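Local coordinates for protein bifunctional amylase/serine protease inhibitor (PDB 1BEA) that inhibits mammalian trypsin and activated Hageman factor (factor XIIa) and, as a bifunctional inhibitor, also inhibits amylase, at residues R42-E47 with A102-A107; T58-L63 with A96-E101; C29-R34 with E81-C86; A11-P16 with A49-Y54. All blocks are in the same frame, centred on the assembly; numbering follows the deposited sequence.

Contact 1. Residues R42-E47 with A102-A107; sequences RRCCRE and AECNLA
No ring or other flat side chain enters between Cys45 and its partners in 102-107; the one flat group touched is the backbone carbonyl of Cys45, whose O has Leu106 CD1 at 3.9 Å, a methyl contact and nothing stronger. The joint itself is covalent. Cys45 SG and Cys104 SG are bonded at 2.0 Å, with a left-handed twist of -92° about the S-S bond, close to the quarter turn that disulfides prefer. On both cysteines the sulfur stands opposite the carbonyl carbon across the CA-CB bond (chi1 -72° for Cys45, -67° for Cys104), which aims the two CB-SG arms at each other and brings the CA atoms of Cys45 and Cys104 to 5.3 Å. A second sulfur stands near: Cys44 SG lies 4.5 Å from Cys104 SG, but its own covalent bond goes to Cys20. The adjacent pair Cys44-Cys45 is the Cys-Cys element of the cysteine signature shared by the prolamin superfamily, in which neighbouring residues of one helix send their bridges to different parts of the chain. Cysteine suits each place because a small, apolar side chain can be half buried and still fasten a loop lacking regular structure. Leucine suits the place of Leu106, where a branched tip spreads over helix backbone and side chains alike. Helix 37-49 is thus tied to helix 18-29 through Cys44 and to the loop after helix 88-95 through Cys45, while Leu106 continues along helix 37-49 onto Leu48 and Ala49.

Contact 2. Residues T58-L63 with A96-E101; sequences TALSIL and ATLVTE
Leu60, in the 58-63 part of helix 56-65, faces a loop that folds through a type I turn from Thr97 to Thr100, the backbones coming nearest at Leu60 and Ala96 with CA atoms 6.9 Å apart. Leu60 carries the contact, and its two methyls divide the work. CD1 of Leu60 reaches Val99 CG1 at 3.8 Å and also lies 4.0 Å from the backbone O of Ala96. CD2 of Leu60 meets Leu98 from the other branch, at 4.2 Å from Leu98 CD2 and at about the same distance from Leu98 CB. The side chains of Leu60 and Leu98 are set at a slant to one another, as are those of Leu60 and Val99. Val99 presents CG1 by turning that methyl to the side of its own N, with the carbonyl carbon behind (chi1 -58°). In the all-helical, disulfide-rich prolamin fold such aliphatic residues fill the space enclosed by the helices, and here the loop after helix 88-95 supplies two of them. Leucine fits the place of Leu60 because its fork can serve two neighbours at once; an alanine here would probably leave Val99 CG1 and Leu98 CD2 without their Leu60 methyl and open a gap between helix and loop. Beyond this contact, Leu98 goes on to touch Tyr23 and Val24 of helix 18-29 and Cys44 and Leu48 of helix 37-49. Leu63, about one turn after Leu60, touches Cys20 and Arg21 of helix 18-29.

Contact 3. Residues C29-R34 with E81-C86; sequences CGIGPR and EDLPGC
Cys29 can be followed outward from its CB, which lies 3.6 Å from Cys86 CB, to its SG, bonded to Cys86 SG at 2.0 Å. The same sulfur has Leu83 CD1 at 4.1 Å, so a methyl packs against the bridge. The two ends differ in rotation: the sulfur of Cys29 sits beside its backbone N, whereas Cys86 swings its own away from N (chi1 -175°) to meet it, and the S-S bond is twisted by -68°. Leu83 CD1 is shared with Ile31, whose CD1 is also 4.1 Å away, giving the bridge an apolar flank on the side of Leu83 and Ile31. Glycine suits the place of Gly30, where phi turns positive just after the helix, and Gly85 likewise takes a positive phi in the type II turn from Leu83 to Cys86. Further along the loop, away from 81-86, is Arg34, the reactive residue whose bond to Leu35 is cleaved by target proteases; the bridge ties down the start of the segment leading to it, which is consistent with a role in holding the inhibitory loop. Around it, Leu83 and Cys86 rest on Thr25 and Thr28 of helix 18-29, and Cys29 touches Gln91 of helix 88-95.

Contact 4. Residues A11-P16 with A49-Y54; sequences AIPHNP and ADIPAY
Ala11 and Pro13 meet Pro52 and Ile51 by apolar contact. Pro13 touches through CD, the ring carbon bonded to its N, which lies 3.9 Å from Ile51 CG1 and 4.0 Å from Ile51 CD1, the isoleucine passing it at a slant. Ile51 reaches there because its CG1 branch is swung to the N side, away from the carbonyl carbon (chi1 -77°). Ala11 CB comes within 4.3 Å of Pro52 CG. A polar atom takes part only as a van der Waals neighbour: Ala11 O has Pro52 CD at 3.7 Å. An aromatic contact lies within 49-54, where Pro52 CB sits 3.3 Å above one face of the Tyr54 ring, offset toward its rim. The site joins the loop before helix 18-29 to the linker between helices 37-49 and 56-65; Ile12 and Ile51 also both touch Ala59 of helix 56-65. Proline suits both loops, since its ring restricts phi to values compatible with an extended path, and alanine's single methyl lets both CB and the backbone O of Ala11 lie against the Pro52 ring. With no directed polar bond between the two segments, their mutual fit rests on shape and apolar burial.

Overall arrangement
Contacts 1 and 2 adjoin, their centres 9 Å apart, and the loop after helix 88-95 serves both: Cys104 N probably donates to Leu98 O at 2.7 Å, and Asn105 N to Thr100 O at the same distance. Contact 4 meets both of them, through Leu106 CD2 on Ala49 CB (3.7 Å) in contact 1 and Ile51 CD1 on Ala59 CB (3.6 Å) in contact 2. Contact 3 stands apart, about 7 Å from contacts 1 and 2 at the nearest atoms, and across the chain's centre from contact 4. It holds Arg34; Leu35, on the other side of the cleaved bond, has its side chain about 10 Å from that of Cys44 in contact 1.

Contact 1. Residues R42-E47 with A102-A107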
loop_
_atom_site.group_PDB
_atom_site.type_symbol
_atom_site.label_atom_id
_atom_site.label_comp_id
_atom_site.label_asym_id
_atom_site.label_seq_id
_atom_site.Cartn_x
_atom_site.Cartn_y
_atom_site.Cartn_z
ATOM N N ARG A 42 -12.035 -0.314 4.473
ATOM C CA ARG A 42 -12.694 0.659 3.652
ATOM C C ARG A 42 -11.775 1.832 3.329
ATOM O O ARG A 42 -11.554 2.155 2.166
ATOM C CB ARG A 42 -13.911 1.181 4.397
ATOM C CG ARG A 42 -15.001 1.735 3.510
ATOM C CD ARG A 42 -16.235 2.078 4.313
ATOM N NE ARG A 42 -15.970 3.252 5.130
ATOM C CZ ARG A 42 -16.196 4.507 4.742
ATOM N NH1 ARG A 42 -16.702 4.763 3.531
ATOM N NH2 ARG A 42 -15.893 5.510 5.567
ATOM N N ARG A 43 -11.249 2.468 4.371
ATOM C CA ARG A 43 -10.401 3.646 4.216
ATOM C C ARG A 43 -9.138 3.402 3.398
ATOM O O ARG A 43 -8.676 4.281 2.672
ATOM C CB ARG A 43 -10.109 4.236 5.607
ATOM C CG ARG A 43 -11.388 4.706 6.329
ATOM C CD ARG A 43 -11.105 5.418 7.636
ATOM N NE ARG A 43 -9.783 6.045 7.640
ATOM C CZ ARG A 43 -9.538 7.283 7.201
ATOM N NH1 ARG A 43 -10.537 8.023 6.725
ATOM N NH2 ARG A 43 -8.294 7.780 7.228
ATOM N N CYS A 44 -8.574 2.210 3.503
ATOM C CA CYS A 44 -7.414 1.864 2.701
ATOM C C CYS A 44 -7.887 1.686 1.224
ATOM O O CYS A 44 -7.309 2.215 0.277
ATOM C CB CYS A 44 -6.846 0.559 3.243
ATOM S SG CYS A 44 -5.804 -0.344 2.065
ATOM N N CYS A 45 -8.968 0.934 1.058
ATOM C CA CYS A 45 -9.530 0.659 -0.261
ATOM C C CYS A 45 -9.856 1.963 -0.913
ATOM O O CYS A 45 -9.470 2.214 -2.026
ATOM C CB CYS A 45 -10.794 -0.182 -0.143
ATOM S SG CYS A 45 -10.417 -1.911 0.341
ATOM N N ARG A 46 -10.578 2.803 -0.204
ATOM C CA ARG A 46 -10.922 4.110 -0.736
ATOM C C ARG A 46 -9.684 4.833 -1.243
ATOM O O ARG A 46 -9.722 5.435 -2.315
ATOM C CB ARG A 46 -11.591 4.927 0.354
ATOM C CG ARG A 46 -12.517 5.997 -0.149
ATOM C CD ARG A 46 -11.715 7.248 -0.423
ATOM N NE ARG A 46 -12.069 8.334 0.481
ATOM C CZ ARG A 46 -11.187 9.039 1.188
ATOM N NH1 ARG A 46 -9.880 8.778 1.103
ATOM N NH2 ARG A 46 -11.616 10.015 1.984
ATOM N N GLU A 47 -8.582 4.784 -0.494
ATOM C CA GLU A 47 -7.354 5.469 -0.906
ATOM C C GLU A 47 -6.694 4.872 -2.161
ATOM O O GLU A 47 -6.131 5.594 -3.006
ATOM C CB GLU A 47 -6.333 5.445 0.243
ATOM C CG GLU A 47 -6.509 6.585 1.185
ATOM C CD GLU A 47 -5.789 6.381 2.508
ATOM O OE1 GLU A 47 -4.916 5.485 2.603
ATOM O OE2 GLU A 47 -6.102 7.133 3.452
ATOM N N ALA A 102 -10.381 -10.478 -2.742
ATOM C CA ALA A 102 -10.475 -10.942 -1.350
ATOM C C ALA A 102 -10.403 -9.663 -0.529
ATOM O O ALA A 102 -11.093 -9.493 0.477
ATOM C CB ALA A 102 -9.295 -11.825 -1.015
ATOM N N GLU A 103 -9.577 -8.735 -0.992
ATOM C CA GLU A 103 -9.442 -7.490 -0.285
ATOM C C GLU A 103 -10.213 -6.345 -0.931
ATOM O O GLU A 103 -11.416 -6.335 -0.884
ATOM C CB GLU A 103 -7.964 -7.185 -0.124
ATOM C CG GLU A 103 -7.219 -8.263 0.682
ATOM C CD GLU A 103 -7.664 -8.313 2.145
ATOM O OE1 GLU A 103 -8.138 -7.277 2.678
ATOM O OE2 GLU A 103 -7.537 -9.388 2.771
ATOM N N CYS A 104 -9.548 -5.381 -1.557
ATOM C CA CYS A 104 -10.279 -4.230 -2.111
ATOM C C CYS A 104 -10.963 -4.464 -3.435
ATOM O O CYS A 104 -11.847 -3.709 -3.822
ATOM C CB CYS A 104 -9.337 -3.020 -2.259
ATOM S SG CYS A 104 -8.727 -2.300 -0.696
ATOM N N ASN A 105 -10.547 -5.508 -4.133
ATOM C CA ASN A 105 -11.084 -5.842 -5.452
ATOM C C ASN A 105 -11.076 -4.670 -6.421
ATOM O O ASN A 105 -12.123 -4.217 -6.905
ATOM C CB ASN A 105 -12.492 -6.388 -5.368
ATOM C CG ASN A 105 -12.854 -7.144 -6.605
ATOM O OD1 ASN A 105 -14.006 -7.447 -6.839
ATOM N ND2 ASN A 105 -11.851 -7.460 -7.417
ATOM N N LEU A 106 -9.874 -4.203 -6.725
ATOM C CA LEU A 106 -9.733 -3.078 -7.634
ATOM C C LEU A 106 -8.900 -3.451 -8.853
ATOM O O LEU A 106 -7.851 -4.089 -8.734
ATOM C CB LEU A 106 -9.069 -1.911 -6.915
ATOM C CG LEU A 106 -9.977 -1.197 -5.927
ATOM C CD1 LEU A 106 -9.139 -0.492 -4.876
ATOM C CD2 LEU A 106 -10.859 -0.236 -6.705
ATOM N N ALA A 107 -9.382 -3.028 -10.018
ATOM C CA ALA A 107 -8.702 -3.290 -11.278
ATOM C C ALA A 107 -7.392 -2.473 -11.397
ATOM O O ALA A 107 -7.290 -1.348 -10.902
ATOM C CB ALA A 107 -9.664 -2.955 -12.460
#

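Contact 2. Residues T58-L63 with A96-E101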
loop_
_atom_site.group_PDB
_atom_site.type_symbol
_atom_site.label_atom_id
_atom_site.label_comp_id
_atom_site.label_asym_id
_atom_site.label_seq_id
_atom_site.Cartn_x
_atom_site.Cartn_y
_atom_site.Cartn_z
ATOM N N THR A 58 1.880 0.092 -8.519
ATOM C CA THR A 58 3.047 0.856 -8.178
ATOM C C THR A 58 2.848 1.483 -6.794
ATOM O O THR A 58 3.744 1.469 -5.960
ATOM C CB THR A 58 3.257 1.912 -9.250
ATOM O OG1 THR A 58 3.463 1.247 -10.501
ATOM C CG2 THR A 58 4.478 2.765 -8.969
ATOM N N ALA A 59 1.667 2.034 -6.548
ATOM C CA ALA A 59 1.394 2.639 -5.258
ATOM C C ALA A 59 1.642 1.547 -4.195
ATOM O O ALA A 59 2.357 1.782 -3.232
ATOM C CB ALA A 59 -0.007 3.074 -5.237
ATOM N N LEU A 60 1.059 0.361 -4.395
ATOM C CA LEU A 60 1.227 -0.776 -3.485
ATOM C C LEU A 60 2.703 -1.047 -3.262
ATOM O O LEU A 60 3.211 -1.204 -2.123
ATOM C CB LEU A 60 0.626 -2.030 -4.105
ATOM C CG LEU A 60 -0.816 -2.322 -3.788
ATOM C CD1 LEU A 60 -1.135 -3.817 -3.945
ATOM C CD2 LEU A 60 -1.052 -1.853 -2.382
ATOM N N SER A 61 3.423 -1.119 -4.365
ATOM C CA SER A 61 4.842 -1.356 -4.273
ATOM C C SER A 61 5.578 -0.252 -3.471
ATOM O O SER A 61 6.477 -0.511 -2.671
ATOM C CB SER A 61 5.397 -1.468 -5.667
ATOM O OG SER A 61 6.788 -1.691 -5.620
ATOM N N ILE A 62 5.208 0.993 -3.671
ATOM C CA ILE A 62 5.885 2.037 -2.924
ATOM C C ILE A 62 5.568 1.834 -1.448
ATOM O O ILE A 62 6.421 1.941 -0.593
ATOM C CB ILE A 62 5.415 3.392 -3.436
ATOM C CG1 ILE A 62 6.087 3.628 -4.795
ATOM C CG2 ILE A 62 5.709 4.508 -2.392
ATOM C CD1 ILE A 62 5.658 4.873 -5.550
ATOM N N LEU A 63 4.332 1.492 -1.150
ATOM C CA LEU A 63 3.986 1.280 0.222
ATOM C C LEU A 63 4.752 0.097 0.784
ATOM O O LEU A 63 5.264 0.184 1.899
ATOM C CB LEU A 63 2.469 1.064 0.374
ATOM C CG LEU A 63 2.067 0.670 1.798
ATOM C CD1 LEU A 63 2.035 1.976 2.643
ATOM C CD2 LEU A 63 0.708 -0.099 1.861
ATOM N N ALA A 96 0.655 -7.130 -0.337
ATOM C CA ALA A 96 0.569 -7.416 -1.755
ATOM C C ALA A 96 -0.825 -7.876 -2.215
ATOM O O ALA A 96 -1.127 -7.809 -3.402
ATOM C CB ALA A 96 1.631 -8.434 -2.113
ATOM N N THR A 97 -1.694 -8.281 -1.278
ATOM C CA THR A 97 -3.051 -8.773 -1.600
ATOM C C THR A 97 -4.125 -7.720 -1.581
ATOM O O THR A 97 -5.292 -7.989 -1.842
ATOM C CB THR A 97 -3.545 -9.891 -0.613
ATOM O OG1 THR A 97 -4.214 -9.293 0.501
ATOM C CG2 THR A 97 -2.388 -10.706 -0.094
ATOM N N LEU A 98 -3.743 -6.501 -1.290
ATOM C CA LEU A 98 -4.770 -5.494 -1.170
ATOM C C LEU A 98 -5.673 -5.337 -2.387
ATOM O O LEU A 98 -6.883 -5.222 -2.207
ATOM C CB LEU A 98 -4.136 -4.160 -0.762
ATOM C CG LEU A 98 -4.124 -3.843 0.747
ATOM C CD1 LEU A 98 -4.555 -5.010 1.620
ATOM C CD2 LEU A 98 -2.739 -3.410 1.100
ATOM N N VAL A 99 -5.125 -5.335 -3.613
ATOM C CA VAL A 99 -5.990 -5.175 -4.806
ATOM C C VAL A 99 -6.967 -6.331 -5.056
ATOM O O VAL A 99 -8.015 -6.170 -5.708
ATOM C CB VAL A 99 -5.180 -5.015 -6.122
ATOM C CG1 VAL A 99 -4.276 -3.830 -6.022
ATOM C CG2 VAL A 99 -4.383 -6.284 -6.422
ATOM N N THR A 100 -6.593 -7.495 -4.553
ATOM C CA THR A 100 -7.368 -8.701 -4.713
ATOM C C THR A 100 -8.810 -8.557 -4.359
ATOM O O THR A 100 -9.153 -7.754 -3.495
ATOM C CB THR A 100 -6.789 -9.745 -3.860
ATOM O OG1 THR A 100 -5.414 -9.820 -4.180
ATOM C CG2 THR A 100 -7.443 -11.084 -4.118
ATOM N N GLU A 101 -9.660 -9.352 -5.015
ATOM C CA GLU A 101 -11.104 -9.338 -4.751
ATOM C C GLU A 101 -11.380 -9.822 -3.333
ATOM O O GLU A 101 -12.469 -9.604 -2.788
ATOM C CB GLU A 101 -11.854 -10.193 -5.773
ATOM C CG GLU A 101 -11.225 -11.533 -6.064
ATOM C CD GLU A 101 -12.249 -12.555 -6.586
ATOM O OE1 GLU A 101 -13.475 -12.299 -6.454
ATOM O OE2 GLU A 101 -11.828 -13.613 -7.130
#

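Contact 3. Residues C29-R34 with E81-C86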
loop_
_atom_site.group_PDB
_atom_site.type_symbol
_atom_site.label_atom_id
_atom_site.label_comp_id
_atom_site.label_asym_id
_atom_site.label_seq_id
_atom_site.Cartn_x
_atom_site.Cartn_y
_atom_site.Cartn_z
ATOM N N CYS A 29 0.922 -7.221 12.511
ATOM C CA CYS A 29 1.581 -6.910 13.750
ATOM C C CYS A 29 0.657 -6.779 14.926
ATOM O O CYS A 29 1.152 -6.786 16.059
ATOM C CB CYS A 29 2.340 -5.608 13.658
ATOM S SG CYS A 29 3.411 -5.498 12.227
ATOM N N GLY A 30 -0.648 -6.632 14.707
ATOM C CA GLY A 30 -1.538 -6.472 15.859
ATOM C C GLY A 30 -1.568 -5.033 16.419
ATOM O O GLY A 30 -2.071 -4.793 17.503
ATOM N N ILE A 31 -1.018 -4.070 15.685
ATOM C CA ILE A 31 -1.074 -2.702 16.137
ATOM C C ILE A 31 -1.628 -1.774 15.055
ATOM O O ILE A 31 -1.319 -1.885 13.860
ATOM C CB ILE A 31 0.296 -2.167 16.612
ATOM C CG1 ILE A 31 1.189 -1.987 15.406
ATOM C CG2 ILE A 31 0.906 -3.078 17.759
ATOM C CD1 ILE A 31 1.240 -0.571 14.984
ATOM N N GLY A 32 -2.474 -0.854 15.479
ATOM C CA GLY A 32 -3.043 0.071 14.525
ATOM C C GLY A 32 -4.009 0.961 15.280
ATOM O O GLY A 32 -4.046 0.953 16.522
ATOM N N PRO A 33 -4.809 1.747 14.552
ATOM C CA PRO A 33 -5.786 2.657 15.160
ATOM C C PRO A 33 -6.943 1.921 15.767
ATOM O O PRO A 33 -7.181 0.779 15.433
ATOM C CB PRO A 33 -6.220 3.556 14.004
ATOM C CG PRO A 33 -5.906 2.792 12.750
ATOM C CD PRO A 33 -4.778 1.839 13.077
ATOM N N ARG A 34 -7.651 2.571 16.684
ATOM C CA ARG A 34 -8.799 1.953 17.356
ATOM C C ARG A 34 -10.053 2.088 16.497
ATOM O O ARG A 34 -11.029 2.709 16.883
ATOM C CB ARG A 34 -9.023 2.601 18.743
ATOM C CG ARG A 34 -7.860 2.412 19.721
ATOM C CD ARG A 34 -8.264 2.728 21.153
ATOM N NE ARG A 34 -8.797 1.556 21.837
ATOM C CZ ARG A 34 -8.086 0.770 22.645
ATOM N NH1 ARG A 34 -6.805 1.027 22.873
ATOM N NH2 ARG A 34 -8.662 -0.276 23.226
ATOM N N GLU A 81 8.510 -1.144 7.483
ATOM C CA GLU A 81 9.694 -1.537 8.218
ATOM C C GLU A 81 9.347 -2.425 9.397
ATOM O O GLU A 81 8.184 -2.676 9.685
ATOM C CB GLU A 81 10.440 -0.307 8.708
ATOM C CG GLU A 81 11.183 0.413 7.598
ATOM C CD GLU A 81 12.127 -0.514 6.835
ATOM O OE1 GLU A 81 11.823 -1.722 6.674
ATOM O OE2 GLU A 81 13.183 -0.031 6.390
ATOM N N ASP A 82 10.371 -2.893 10.094
ATOM C CA ASP A 82 10.145 -3.780 11.215
ATOM C C ASP A 82 9.546 -3.086 12.409
ATOM O O ASP A 82 9.869 -1.951 12.719
ATOM C CB ASP A 82 11.452 -4.431 11.616
ATOM C CG ASP A 82 11.898 -5.475 10.635
ATOM O OD1 ASP A 82 12.616 -5.123 9.680
ATOM O OD2 ASP A 82 11.523 -6.649 10.815
ATOM N N LEU A 83 8.670 -3.801 13.082
ATOM C CA LEU A 83 8.027 -3.292 14.269
ATOM C C LEU A 83 8.391 -4.350 15.290
ATOM O O LEU A 83 8.552 -5.520 14.952
ATOM C CB LEU A 83 6.531 -3.205 14.055
ATOM C CG LEU A 83 6.199 -1.963 13.225
ATOM C CD1 LEU A 83 4.698 -1.714 13.205
ATOM C CD2 LEU A 83 6.913 -0.749 13.835
ATOM N N PRO A 84 8.558 -3.956 16.555
ATOM C CA PRO A 84 8.923 -4.972 17.537
ATOM C C PRO A 84 8.157 -6.250 17.266
ATOM O O PRO A 84 6.948 -6.210 17.109
ATOM C CB PRO A 84 8.527 -4.339 18.855
ATOM C CG PRO A 84 8.738 -2.906 18.624
ATOM C CD PRO A 84 8.393 -2.630 17.178
ATOM N N GLY A 85 8.863 -7.374 17.169
ATOM C CA GLY A 85 8.203 -8.648 16.935
ATOM C C GLY A 85 7.199 -8.732 15.792
ATOM O O GLY A 85 6.151 -9.378 15.934
ATOM N N CYS A 86 7.534 -8.096 14.664
ATOM C CA CYS A 86 6.702 -8.091 13.455
ATOM C C CYS A 86 7.583 -7.674 12.289
ATOM O O CYS A 86 7.597 -6.519 11.842
ATOM C CB CYS A 86 5.556 -7.120 13.596
ATOM S SG CYS A 86 4.483 -7.232 12.158
#

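Contact 4. Residues A11-P16 with A49-Y54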
loop_
_atom_site.group_PDB
_atom_site.type_symbol
_atom_site.label_atom_id
_atom_site.label_comp_id
_atom_site.label_asym_id
_atom_site.label_seq_id
_atom_site.Cartn_x
_atom_site.Cartn_y
_atom_site.Cartn_z
ATOM N N ALA A 11 1.218 11.135 -10.276
ATOM C CA ALA A 11 -0.049 10.398 -10.248
ATOM C C ALA A 11 -0.351 9.703 -8.914
ATOM O O ALA A 11 -1.495 9.296 -8.648
ATOM C CB ALA A 11 -0.082 9.372 -11.381
ATOM N N ILE A 12 0.678 9.541 -8.087
ATOM C CA ILE A 12 0.518 8.906 -6.782
ATOM C C ILE A 12 0.832 9.976 -5.764
ATOM O O ILE A 12 1.758 10.752 -5.952
ATOM C CB ILE A 12 1.521 7.714 -6.621
ATOM C CG1 ILE A 12 1.107 6.602 -7.581
ATOM C CG2 ILE A 12 1.609 7.235 -5.123
ATOM C CD1 ILE A 12 2.101 5.453 -7.657
ATOM N N PRO A 13 0.035 10.066 -4.697
ATOM C CA PRO A 13 0.210 11.044 -3.614
ATOM C C PRO A 13 1.537 10.831 -2.934
ATOM O O PRO A 13 2.114 9.759 -3.018
ATOM C CB PRO A 13 -0.929 10.738 -2.650
ATOM C CG PRO A 13 -1.922 10.011 -3.479
ATOM C CD PRO A 13 -1.145 9.231 -4.491
ATOM N N HIS A 14 2.049 11.860 -2.272
ATOM C CA HIS A 14 3.292 11.674 -1.574
ATOM C C HIS A 14 2.840 10.854 -0.382
ATOM O O HIS A 14 1.686 10.948 0.011
ATOM C CB HIS A 14 3.862 13.013 -1.125
ATOM C CG HIS A 14 4.971 13.498 -2.009
ATOM N ND1 HIS A 14 4.834 14.584 -2.843
ATOM C CD2 HIS A 14 6.205 12.990 -2.247
ATOM C CE1 HIS A 14 5.931 14.721 -3.572
ATOM N NE2 HIS A 14 6.780 13.769 -3.226
ATOM N N ASN A 15 3.719 10.007 0.154
ATOM C CA ASN A 15 3.358 9.187 1.302
ATOM C C ASN A 15 1.980 8.616 1.027
ATOM O O ASN A 15 0.979 8.978 1.631
ATOM C CB ASN A 15 3.419 10.062 2.546
ATOM C CG ASN A 15 4.860 10.307 2.966
ATOM O OD1 ASN A 15 5.674 9.355 2.973
ATOM N ND2 ASN A 15 5.204 11.561 3.286
ATOM N N PRO A 16 1.936 7.681 0.105
ATOM C CA PRO A 16 0.685 7.056 -0.289
ATOM C C PRO A 16 0.097 5.991 0.611
ATOM O O PRO A 16 0.803 5.318 1.358
ATOM C CB PRO A 16 1.027 6.480 -1.656
ATOM C CG PRO A 16 2.414 6.037 -1.515
ATOM C CD PRO A 16 3.082 7.095 -0.616
ATOM N N ALA A 49 -8.301 3.227 -4.476
ATOM C CA ALA A 49 -9.123 3.494 -5.640
ATOM C C ALA A 49 -9.005 4.922 -6.162
ATOM O O ALA A 49 -9.316 5.164 -7.348
ATOM C CB ALA A 49 -10.547 3.207 -5.333
ATOM N N ASP A 50 -8.576 5.868 -5.312
ATOM C CA ASP A 50 -8.436 7.279 -5.762
ATOM C C ASP A 50 -7.228 7.410 -6.680
ATOM O O ASP A 50 -7.027 8.421 -7.356
ATOM C CB ASP A 50 -8.270 8.231 -4.573
ATOM C CG ASP A 50 -9.609 8.632 -3.948
ATOM O OD1 ASP A 50 -10.624 8.713 -4.665
ATOM O OD2 ASP A 50 -9.659 8.863 -2.724
ATOM N N ILE A 51 -6.416 6.366 -6.687
ATOM C CA ILE A 51 -5.250 6.325 -7.519
ATOM C C ILE A 51 -5.685 5.702 -8.860
ATOM O O ILE A 51 -6.470 4.750 -8.900
ATOM C CB ILE A 51 -4.156 5.482 -6.857
ATOM C CG1 ILE A 51 -3.476 6.304 -5.739
ATOM C CG2 ILE A 51 -3.168 5.060 -7.875
ATOM C CD1 ILE A 51 -2.585 5.505 -4.815
ATOM N N PRO A 52 -5.241 6.294 -9.973
ATOM C CA PRO A 52 -5.579 5.796 -11.318
ATOM C C PRO A 52 -5.237 4.343 -11.416
ATOM O O PRO A 52 -4.204 3.934 -10.942
ATOM C CB PRO A 52 -4.719 6.631 -12.261
ATOM C CG PRO A 52 -4.036 7.691 -11.405
ATOM C CD PRO A 52 -4.471 7.553 -9.994
ATOM N N ALA A 53 -6.123 3.569 -12.021
ATOM C CA ALA A 53 -5.936 2.138 -12.157
ATOM C C ALA A 53 -4.552 1.750 -12.603
ATOM O O ALA A 53 -3.961 0.837 -12.043
ATOM C CB ALA A 53 -6.963 1.575 -13.115
ATOM N N TYR A 54 -4.012 2.438 -13.603
ATOM C CA TYR A 54 -2.660 2.088 -14.098
ATOM C C TYR A 54 -1.512 2.208 -13.082
ATOM O O TYR A 54 -0.475 1.553 -13.241
ATOM C CB TYR A 54 -2.288 2.878 -15.372
ATOM C CG TYR A 54 -2.512 4.373 -15.306
ATOM C CD1 TYR A 54 -3.786 4.925 -15.531
ATOM C CD2 TYR A 54 -1.448 5.245 -15.026
ATOM C CE1 TYR A 54 -4.002 6.314 -15.474
ATOM C CE2 TYR A 54 -1.642 6.658 -14.961
ATOM C CZ TYR A 54 -2.924 7.184 -15.188
ATOM O OH TYR A 54 -3.132 8.563 -15.125
#